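Local structure of serine racemase (Enterococcus faecalis, 4ECL) at residues L247-V252 with A333-K338. The protein is a racemase of the alanine racemase family, built from a TIM-barrel domain and a beta-rich C-terminal domain, and forms a two-chain assembly. Sequence-based numbering, arbitrary orientation.
Sequences LKAKVV and ATLIGK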
loop_
_atom_site.group_PDB
_atom_site.type_symbol
_atom_site.label_atom_id
_atom_site.label_comp_id
_atom_site.label_asym_id
_atom_site.label_seq_id
_atom_site.Cartn_x
_atom_site.Cartn_y
_atom_site.Cartn_z
ATOM N N LEU A 247 14.638 -0.010 4.635
ATOM C CA LEU A 247 13.533 0.750 5.236
ATOM C C LEU A 247 13.910 1.263 6.630
ATOM O O LEU A 247 14.270 0.476 7.518
ATOM C CB LEU A 247 12.278 -0.109 5.328
ATOM C CG LEU A 247 11.047 0.501 6.022
ATOM C CD1 LEU A 247 10.520 1.712 5.270
ATOM C CD2 LEU A 247 9.964 -0.550 6.201
ATOM N N LYS A 248 13.806 2.577 6.824
ATOM C CA LYS A 248 14.348 3.226 8.023
ATOM C C LYS A 248 13.320 4.141 8.678
ATOM O O LYS A 248 12.413 4.642 8.014
ATOM C CB LYS A 248 15.560 4.080 7.664
ATOM C CG LYS A 248 16.621 3.392 6.841
ATOM C CD LYS A 248 17.607 2.647 7.701
ATOM C CE LYS A 248 18.797 2.219 6.862
ATOM N NZ LYS A 248 19.869 1.582 7.661
ATOM N N ALA A 249 13.481 4.373 9.978
ATOM C CA ALA A 249 12.620 5.318 10.695
ATOM C C ALA A 249 13.320 5.837 11.948
ATOM O O ALA A 249 14.037 5.086 12.615
ATOM C CB ALA A 249 11.275 4.672 11.047
ATOM N N LYS A 250 13.123 7.119 12.255
ATOM C CA LYS A 250 13.767 7.748 13.413
ATOM C C LYS A 250 12.886 7.812 14.655
ATOM O O LYS A 250 11.742 8.261 14.582
ATOM C CB LYS A 250 14.282 9.145 13.046
ATOM C CG LYS A 250 15.577 9.074 12.225
ATOM C CD LYS A 250 15.949 10.413 11.626
ATOM C CE LYS A 250 17.174 10.286 10.732
ATOM N NZ LYS A 250 17.569 11.606 10.170
ATOM N N VAL A 251 13.432 7.359 15.787
ATOM C CA VAL A 251 12.740 7.400 17.077
ATOM C C VAL A 251 12.261 8.811 17.422
ATOM O O VAL A 251 13.013 9.780 17.324
ATOM C CB VAL A 251 13.656 6.928 18.237
ATOM C CG1 VAL A 251 12.911 6.992 19.549
ATOM C CG2 VAL A 251 14.190 5.515 17.980
ATOM N N VAL A 252 10.998 8.924 17.820
ATOM C CA VAL A 252 10.428 10.228 18.136
ATOM C C VAL A 252 10.174 10.387 19.623
ATOM O O VAL A 252 9.909 11.492 20.094
ATOM C CB VAL A 252 9.101 10.448 17.390
ATOM C CG1 VAL A 252 9.356 10.516 15.899
ATOM C CG2 VAL A 252 8.129 9.330 17.729
ATOM N N ALA A 333 16.151 3.620 13.303
ATOM C CA ALA A 333 15.761 2.221 13.349
ATOM C C ALA A 333 15.741 1.653 11.924
ATOM O O ALA A 333 15.199 2.271 11.007
ATOM C CB ALA A 333 14.382 2.075 13.988
ATOM N N THR A 334 16.318 0.470 11.756
ATOM C CA THR A 334 16.347 -0.210 10.469
ATOM C C THR A 334 15.306 -1.326 10.491
ATOM O O THR A 334 15.443 -2.292 11.243
ATOM C CB THR A 334 17.763 -0.763 10.206
ATOM O OG1 THR A 334 18.662 0.340 10.055
ATOM C CG2 THR A 334 17.807 -1.607 8.945
ATOM N N LEU A 335 14.242 -1.171 9.708
ATOM C CA LEU A 335 13.177 -2.169 9.678
ATOM C C LEU A 335 13.445 -3.206 8.594
ATOM O O LEU A 335 13.002 -4.356 8.677
ATOM C CB LEU A 335 11.810 -1.506 9.452
ATOM C CG LEU A 335 11.342 -0.538 10.541
ATOM C CD1 LEU A 335 11.921 0.870 10.339
ATOM C CD2 LEU A 335 9.819 -0.492 10.621
ATOM N N ILE A 336 14.160 -2.774 7.566
ATOM C CA ILE A 336 14.645 -3.666 6.524
ATOM C C ILE A 336 16.021 -3.152 6.180
ATOM O O ILE A 336 16.170 -1.962 5.888
ATOM C CB ILE A 336 13.780 -3.603 5.242
ATOM C CG1 ILE A 336 12.381 -4.173 5.484
ATOM C CG2 ILE A 336 14.458 -4.375 4.104
ATOM C CD1 ILE A 336 11.444 -4.019 4.291
ATOM N N GLY A 337 17.026 -4.026 6.229
ATOM C CA GLY A 337 18.389 -3.618 5.937
ATOM C C GLY A 337 19.426 -4.030 6.975
ATOM O O GLY A 337 19.174 -4.901 7.812
ATOM N N LYS A 338 20.599 -3.400 6.912
ATOM C CA LYS A 338 21.731 -3.750 7.783
ATOM C C LYS A 338 22.033 -2.663 8.797
ATOM O O LYS A 338 21.885 -1.471 8.516
ATOM C CB LYS A 338 23.014 -3.978 6.973
ATOM C CG LYS A 338 22.969 -5.083 5.954
ATOM C CD LYS A 338 24.335 -5.218 5.270
ATOM C CE LYS A 338 24.251 -5.973 3.932
ATOM N NZ LYS A 338 23.509 -5.210 2.879
#
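Leu247 meets Leu335 and Ile336 across an antiparallel pairing, on the side that also carries Ala249 and Ala333. Leu247 CB lies 3.8 Å from Ile336 CB, while its CG, anti to the backbone N (chi1 176°), and CD2 turn to Leu335 CB, with CD2 at 3.9 Å; the two leucine side chains cross obliquely. Leu335 CD1 lies 3.9 Å from Ala249 CB, so the same leucine also meets the next residue on that face. Phe288 touches both leucines from a loop, and Leu280 and Ile301 touch Ala333.

The backbone pairing of Leu247 with Leu335 and Ile336 is irregular. Leu247 O accepts two N-H groups: Leu335 N at 2.7 Å, nearly in line with the carbonyl, and Ile336 N, longer at 3.3 Å but in the carbonyl plane on a lone pair. Leu247 N returns a bond to Ile336 O, whereas beyond the irregularity Ala249 and Ala333 form a hydrogen-bonded antiparallel pair, exchanging two N-H...O bonds, Ala333 N to Ala249 O at 2.7 Å.

On the other face, Lys248 and Thr334 form a non-hydrogen-bonded pair, their side chains side by side and pointing the same way. Lys248 bends at chi2 (-86°), bringing its CD to 3.5 Å from Thr334 OG1, and Lys248 NZ hydrogen-bonds to that OG1 at 3.0 Å. Tyr8 and Glu10 of strand 7-11 touch the lysine.

Leu335 and Ile336 opposite the single Leu247, with the register shifting by one, define a classic beta bulge, here where strand 332-334 pairs with strand 245-257 in the mixed sheet of the alanine racemase-type C-terminal domain and the chain turns a corner.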